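Local atomic coordinates of staphylococcal superantigen-like 1 (Staphylococcus aureus, PDB entry 4O1N), a protein that probably promotes staphylococcal virulence by proteolytically cleaving host proteins, including collagens and cytokines. Residues N108-P119 against D133-D141. Numbering follows the deposited sequence.
Sequences NSVQYIDYINTP and DFYYISKED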
ATOM      1  N   ASN A 108      -7.804   7.326  11.093  1.00 33.15           N
ATOM      2  CA  ASN A 108      -9.246   7.490  11.047  1.00 37.64           C
ATOM      3  C   ASN A 108      -9.645   8.648  11.959  1.00 37.74           C
ATOM      4  O   ASN A 108      -9.159   8.801  13.080  1.00 38.48           O
ATOM      5  CB  ASN A 108      -9.982   6.195  11.433  1.00 38.74           C
ATOM      6  CG  ASN A 108     -10.008   5.167  10.311  1.00 37.99           C
ATOM      7  OD1 ASN A 108      -9.548   5.418   9.191  1.00 37.39           O
ATOM      8  ND2 ASN A 108     -10.546   3.998  10.617  1.00 35.78           N
ATOM      9  N   SER A 109     -10.513   9.478  11.427  1.00 37.92           N
ATOM     10  CA  SER A 109     -11.074  10.569  12.150  1.00 39.85           C
ATOM     11  C   SER A 109     -12.221  10.129  13.077  1.00 41.18           C
ATOM     12  O   SER A 109     -12.502  10.801  14.050  1.00 42.20           O
ATOM     13  CB  SER A 109     -11.470  11.642  11.145  1.00 40.03           C
ATOM     14  OG  SER A 109     -12.106  12.719  11.783  1.00 43.58           O
ATOM     15  N   VAL A 110     -12.838   8.980  12.837  1.00 42.99           N
ATOM     16  CA  VAL A 110     -13.669   8.335  13.891  1.00 44.86           C
ATOM     17  C   VAL A 110     -12.863   7.217  14.582  1.00 40.67           C
ATOM     18  O   VAL A 110     -12.562   6.172  13.977  1.00 37.44           O
ATOM     19  CB  VAL A 110     -15.081   7.863  13.385  1.00 47.58           C
ATOM     20  CG1 VAL A 110     -15.106   7.582  11.888  1.00 50.22           C
ATOM     21  CG2 VAL A 110     -15.620   6.653  14.162  1.00 46.78           C
ATOM     22  N   GLN A 111     -12.495   7.462  15.839  1.00 39.43           N
ATOM     23  CA  GLN A 111     -11.619   6.541  16.579  1.00 39.23           C
ATOM     24  C   GLN A 111     -12.370   5.604  17.493  1.00 37.93           C
ATOM     25  O   GLN A 111     -11.837   4.589  17.894  1.00 38.42           O
ATOM     26  CB  GLN A 111     -10.579   7.305  17.425  1.00 39.68           C
ATOM     27  CG  GLN A 111      -9.303   7.680  16.669  1.00 44.88           C
ATOM     28  CD  GLN A 111      -8.594   6.488  15.977  1.00 45.62           C
ATOM     29  OE1 GLN A 111      -8.202   6.550  14.797  1.00 39.49           O
ATOM     30  NE2 GLN A 111      -8.426   5.402  16.728  1.00 48.05           N
ATOM     31  N   TYR A 112     -13.588   5.946  17.873  1.00 38.35           N
ATOM     32  CA  TYR A 112     -14.223   5.240  18.988  1.00 39.54           C
ATOM     33  C   TYR A 112     -15.086   4.097  18.516  1.00 38.77           C
ATOM     34  O   TYR A 112     -15.488   3.268  19.302  1.00 40.23           O
ATOM     35  CB  TYR A 112     -15.012   6.207  19.892  1.00 41.04           C
ATOM     36  CG  TYR A 112     -16.410   6.491  19.438  1.00 42.02           C
ATOM     37  CD1 TYR A 112     -16.663   7.272  18.310  1.00 44.30           C
ATOM     38  CD2 TYR A 112     -17.476   6.021  20.146  1.00 44.61           C
ATOM     39  CE1 TYR A 112     -17.956   7.540  17.885  1.00 46.03           C
ATOM     40  CE2 TYR A 112     -18.768   6.295  19.736  1.00 50.56           C
ATOM     41  CZ  TYR A 112     -19.002   7.044  18.600  1.00 49.23           C
ATOM     42  OH  TYR A 112     -20.305   7.274  18.222  1.00 57.29           O
ATOM     43  N   ILE A 113     -15.379   4.063  17.227  1.00 40.37           N
ATOM     44  CA  ILE A 113     -15.885   2.867  16.591  1.00 39.18           C
ATOM     45  C   ILE A 113     -14.999   2.532  15.396  1.00 39.10           C
ATOM     46  O   ILE A 113     -14.578   3.440  14.634  1.00 35.76           O
ATOM     47  CB  ILE A 113     -17.281   3.095  16.060  1.00 41.35           C
ATOM     48  CG1 ILE A 113     -18.193   3.582  17.178  1.00 44.72           C
ATOM     49  CG2 ILE A 113     -17.795   1.825  15.414  1.00 41.84           C
ATOM     50  CD1 ILE A 113     -19.586   3.947  16.705  1.00 47.27           C
ATOM     51  N   ASP A 114     -14.730   1.241  15.226  1.00 37.28           N
ATOM     52  CA  ASP A 114     -14.009   0.753  14.050  1.00 38.25           C
ATOM     53  C   ASP A 114     -14.982   0.202  12.988  1.00 36.10           C
ATOM     54  O   ASP A 114     -15.373  -0.961  13.041  1.00 36.41           O
ATOM     55  CB  ASP A 114     -13.001  -0.333  14.469  1.00 40.60           C
ATOM     56  CG  ASP A 114     -12.114  -0.820  13.311  1.00 41.74           C
ATOM     57  OD1 ASP A 114     -11.518  -1.902  13.503  1.00 41.38           O
ATOM     58  OD2 ASP A 114     -12.006  -0.138  12.234  1.00 44.02           O
ATOM     59  N   TYR A 115     -15.354   1.044  12.030  1.00 34.07           N
ATOM     60  CA  TYR A 115     -16.151   0.627  10.887  1.00 33.77           C
ATOM     61  C   TYR A 115     -15.317  -0.166   9.836  1.00 32.86           C
ATOM     62  O   TYR A 115     -14.200   0.200   9.493  1.00 34.19           O
ATOM     63  CB  TYR A 115     -16.838   1.841  10.261  1.00 33.93           C
ATOM     64  CG  TYR A 115     -17.921   2.435  11.138  1.00 35.25           C
ATOM     65  CD1 TYR A 115     -17.760   3.661  11.749  1.00 35.96           C
ATOM     66  CD2 TYR A 115     -19.104   1.738  11.400  1.00 36.77           C
ATOM     67  CE1 TYR A 115     -18.750   4.186  12.571  1.00 36.67           C
ATOM     68  CE2 TYR A 115     -20.091   2.267  12.219  1.00 35.24           C
ATOM     69  CZ  TYR A 115     -19.904   3.492  12.794  1.00 36.13           C
ATOM     70  OH  TYR A 115     -20.870   4.040  13.602  1.00 38.45           O
ATOM     71  N   ILE A 116     -15.839  -1.292   9.382  1.00 32.65           N
ATOM     72  CA  ILE A 116     -15.164  -2.044   8.352  1.00 33.40           C
ATOM     73  C   ILE A 116     -16.117  -2.204   7.194  1.00 31.33           C
ATOM     74  O   ILE A 116     -17.189  -2.732   7.375  1.00 31.21           O
ATOM     75  CB  ILE A 116     -14.693  -3.420   8.867  1.00 34.68           C
ATOM     76  CG1 ILE A 116     -13.806  -3.269  10.124  1.00 33.83           C
ATOM     77  CG2 ILE A 116     -13.860  -4.113   7.794  1.00 35.11           C
ATOM     78  CD1 ILE A 116     -13.619  -4.553  10.888  1.00 33.63           C
ATOM     79  N   ASN A 117     -15.747  -1.743   6.011  1.00 31.06           N
ATOM     80  CA  ASN A 117     -16.670  -1.873   4.865  1.00 33.78           C
ATOM     81  C   ASN A 117     -16.179  -2.849   3.806  1.00 30.50           C
ATOM     82  O   ASN A 117     -15.003  -2.845   3.453  1.00 29.82           O
ATOM     83  CB  ASN A 117     -16.982  -0.507   4.234  1.00 36.58           C
ATOM     84  CG  ASN A 117     -15.951   0.558   4.595  1.00 43.80           C
ATOM     85  OD1 ASN A 117     -14.832   0.551   4.071  1.00 48.44           O
ATOM     86  ND2 ASN A 117     -16.316   1.480   5.510  1.00 46.50           N
ATOM     87  N   THR A 118     -17.075  -3.681   3.299  1.00 29.17           N
ATOM     88  CA  THR A 118     -16.764  -4.473   2.109  1.00 30.72           C
ATOM     89  C   THR A 118     -16.895  -3.702   0.754  1.00 30.97           C
ATOM     90  O   THR A 118     -17.774  -2.868   0.595  1.00 32.38           O
ATOM     91  CB  THR A 118     -17.641  -5.750   2.069  1.00 30.95           C
ATOM     92  OG1 THR A 118     -19.034  -5.412   2.067  1.00 29.92           O
ATOM     93  CG2 THR A 118     -17.338  -6.643   3.260  1.00 30.52           C
ATOM     94  N   PRO A 119     -15.988  -3.939  -0.203  1.00 33.42           N
ATOM     95  CA  PRO A 119     -16.296  -3.794  -1.620  1.00 35.37           C
ATOM     96  C   PRO A 119     -16.195  -5.139  -2.287  1.00 33.44           C
ATOM     97  O   PRO A 119     -15.726  -6.096  -1.663  1.00 32.88           O
ATOM     98  CB  PRO A 119     -15.177  -2.889  -2.145  1.00 35.92           C
ATOM     99  CG  PRO A 119     -14.004  -3.276  -1.365  1.00 38.01           C
ATOM    100  CD  PRO A 119     -14.532  -3.823  -0.019  1.00 39.89           C
ATOM    101  N   ASP A 133     -15.843 -12.367  -4.400  1.00 33.86           N
ATOM    102  CA  ASP A 133     -16.109 -12.213  -2.953  1.00 31.74           C
ATOM    103  C   ASP A 133     -15.921 -10.774  -2.523  1.00 31.08           C
ATOM    104  O   ASP A 133     -16.329  -9.862  -3.264  1.00 33.44           O
ATOM    105  CB  ASP A 133     -15.244 -13.180  -2.113  1.00 30.56           C
ATOM    106  CG  ASP A 133     -15.827 -13.417  -0.712  1.00 30.99           C
ATOM    107  OD1 ASP A 133     -16.606 -14.376  -0.546  1.00 34.50           O
ATOM    108  OD2 ASP A 133     -15.573 -12.623   0.228  1.00 31.63           O
ATOM    109  N   PHE A 134     -15.288 -10.561  -1.365  1.00 29.18           N
ATOM    110  CA  PHE A 134     -15.168  -9.257  -0.765  1.00 28.83           C
ATOM    111  C   PHE A 134     -13.771  -8.951  -0.303  1.00 28.65           C
ATOM    112  O   PHE A 134     -13.034  -9.864   0.061  1.00 27.87           O
ATOM    113  CB  PHE A 134     -16.071  -9.201   0.439  1.00 29.26           C
ATOM    114  CG  PHE A 134     -17.529  -9.276   0.102  1.00 30.35           C
ATOM    115  CD1 PHE A 134     -18.117  -8.318  -0.707  1.00 30.76           C
ATOM    116  CD2 PHE A 134     -18.326 -10.265   0.631  1.00 30.90           C
ATOM    117  CE1 PHE A 134     -19.465  -8.351  -0.987  1.00 29.75           C
ATOM    118  CE2 PHE A 134     -19.684 -10.304   0.345  1.00 31.10           C
ATOM    119  CZ  PHE A 134     -20.250  -9.342  -0.454  1.00 30.17           C
ATOM    120  N   TYR A 135     -13.426  -7.652  -0.327  1.00 29.02           N
ATOM    121  CA  TYR A 135     -12.202  -7.119   0.266  1.00 28.96           C
ATOM    122  C   TYR A 135     -12.641  -6.276   1.476  1.00 29.47           C
ATOM    123  O   TYR A 135     -13.613  -5.553   1.382  1.00 28.23           O
ATOM    124  CB  TYR A 135     -11.412  -6.299  -0.752  1.00 28.49           C
ATOM    125  CG  TYR A 135     -10.011  -5.944  -0.319  1.00 30.61           C
ATOM    126  CD1 TYR A 135      -8.927  -6.794  -0.559  1.00 31.13           C
ATOM    127  CD2 TYR A 135      -9.764  -4.749   0.353  1.00 33.07           C
ATOM    128  CE1 TYR A 135      -7.634  -6.443  -0.159  1.00 33.39           C
ATOM    129  CE2 TYR A 135      -8.490  -4.390   0.767  1.00 34.58           C
ATOM    130  CZ  TYR A 135      -7.419  -5.237   0.512  1.00 35.84           C
ATOM    131  OH  TYR A 135      -6.149  -4.858   0.932  1.00 37.63           O
ATOM    132  N   TYR A 136     -11.959  -6.373   2.616  1.00 29.12           N
ATOM    133  CA  TYR A 136     -12.407  -5.630   3.801  1.00 30.11           C
ATOM    134  C   TYR A 136     -11.490  -4.446   4.081  1.00 30.42           C
ATOM    135  O   TYR A 136     -10.300  -4.565   3.959  1.00 29.69           O
ATOM    136  CB  TYR A 136     -12.505  -6.573   4.997  1.00 30.56           C
ATOM    137  CG  TYR A 136     -13.505  -7.706   4.773  1.00 30.33           C
ATOM    138  CD1 TYR A 136     -14.742  -7.717   5.437  1.00 30.22           C
ATOM    139  CD2 TYR A 136     -13.226  -8.757   3.879  1.00 29.19           C
ATOM    140  CE1 TYR A 136     -15.645  -8.741   5.219  1.00 30.73           C
ATOM    141  CE2 TYR A 136     -14.145  -9.779   3.648  1.00 27.27           C
ATOM    142  CZ  TYR A 136     -15.336  -9.762   4.317  1.00 27.73           C
ATOM    143  OH  TYR A 136     -16.257 -10.744   4.129  1.00 28.27           O
ATOM    144  N   ILE A 137     -12.066  -3.299   4.435  1.00 32.72           N
ATOM    145  CA  ILE A 137     -11.329  -2.053   4.525  1.00 34.57           C
ATOM    146  C   ILE A 137     -11.724  -1.292   5.760  1.00 38.80           C
ATOM    147  O   ILE A 137     -12.893  -0.949   5.935  1.00 41.69           O
ATOM    148  CB  ILE A 137     -11.672  -1.129   3.359  1.00 36.86           C
ATOM    149  CG1 ILE A 137     -11.421  -1.823   2.027  1.00 38.54           C
ATOM    150  CG2 ILE A 137     -10.870   0.159   3.438  1.00 36.19           C
ATOM    151  CD1 ILE A 137     -12.336  -1.303   0.950  1.00 41.17           C
ATOM    152  N   SER A 138     -10.747  -1.017   6.614  1.00 42.90           N
ATOM    153  CA  SER A 138     -11.026  -0.396   7.896  1.00 43.38           C
ATOM    154  C   SER A 138     -10.649   1.057   7.851  1.00 42.94           C
ATOM    155  O   SER A 138     -11.057   1.784   8.723  1.00 49.51           O
ATOM    156  CB  SER A 138     -10.260  -1.112   9.024  1.00 44.31           C
ATOM    157  OG  SER A 138      -8.854  -0.950   8.882  1.00 48.84           O
ATOM    158  N   LYS A 139      -9.874   1.477   6.842  1.00 39.73           N
ATOM    159  CA  LYS A 139      -9.201   2.780   6.847  1.00 33.51           C
ATOM    160  C   LYS A 139      -9.880   3.804   5.934  1.00 34.46           C
ATOM    161  O   LYS A 139     -10.179   3.525   4.764  1.00 31.18           O
ATOM    162  CB  LYS A 139      -7.716   2.637   6.470  1.00 30.91           C
ATOM    163  CG  LYS A 139      -6.811   2.262   7.636  1.00 29.16           C
ATOM    164  CD  LYS A 139      -5.351   2.024   7.251  1.00 30.08           C
ATOM    165  CE  LYS A 139      -4.706   3.143   6.406  1.00 29.18           C
ATOM    166  NZ  LYS A 139      -4.753   4.498   7.014  1.00 28.14           N
ATOM    167  N   GLU A 140     -10.100   5.000   6.491  1.00 35.13           N
ATOM    168  CA  GLU A 140     -10.704   6.102   5.778  1.00 35.70           C
ATOM    169  C   GLU A 140      -9.797   6.564   4.675  1.00 34.24           C
ATOM    170  O   GLU A 140     -10.259   6.800   3.570  1.00 37.42           O
ATOM    171  CB  GLU A 140     -11.002   7.271   6.730  1.00 41.05           C
ATOM    172  CG  GLU A 140     -12.127   7.002   7.730  1.00 43.64           C
ATOM    173  CD  GLU A 140     -12.216   8.028   8.856  1.00 47.99           C
ATOM    174  OE1 GLU A 140     -11.836   9.227   8.657  1.00 41.42           O
ATOM    175  OE2 GLU A 140     -12.678   7.603   9.952  1.00 51.27           O
ATOM    176  N   ASP A 141      -8.509   6.731   4.992  1.00 32.09           N
ATOM    177  CA  ASP A 141      -7.486   7.212   4.045  1.00 27.88           C
ATOM    178  C   ASP A 141      -6.469   6.079   3.848  1.00 26.98           C
ATOM    179  O   ASP A 141      -5.756   5.714   4.782  1.00 26.32           O
ATOM    180  CB  ASP A 141      -6.811   8.449   4.611  1.00 28.38           C
ATOM    181  CG  ASP A 141      -5.851   9.117   3.624  1.00 29.14           C
ATOM    182  OD1 ASP A 141      -6.193   9.226   2.429  1.00 29.45           O
ATOM    183  OD2 ASP A 141      -4.766   9.557   4.051  1.00 26.56           O
TER
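The backbone N of E140 donates to N108 OD1 at 2.8 Å, the shortest hydrogen bond between the two segments. From the same amide, N108 ND2 gives to S138 O, which lies in the amide plane at 3.0 Å. The E140 carboxylate is held in turn by the backbone of S109 and V110. V110 N reaches the syn lone pair of OE2 in a nearly straight bond of 3.2 Å. S109 N comes to OE1 from above the carboxylate plane, 3.1 Å away. With CG beside the backbone N (chi1 -78°), the N108 amide is stacked on the E140 carboxylate, the two planes only 6° apart. Two side chains that trade backbone bonds in this way illustrate how a linker can be fastened to a domain: segment 108-119 leads from the OB-fold strand 98-106 into the beta-grasp strand 120-125. Further along, N117 and I137 form an antiparallel hydrogen-bonded pair: N117 N gives to I137 O at 3.0 Å, and I137 N returns a more bent bond to N117 O. Y135 N bonds P119 O at 3.1 Å, continuing the pairing of strand 120-125 with edge strand 128-134. T118 CG2 lies over a face of the Y136 ring, 3.3 Å from CE1, and I116 CG2 sits near that ring's edge. P119 CG packs against I137 CD1 at 3.5 Å, and both residues also rest on I203 of strand 203-210.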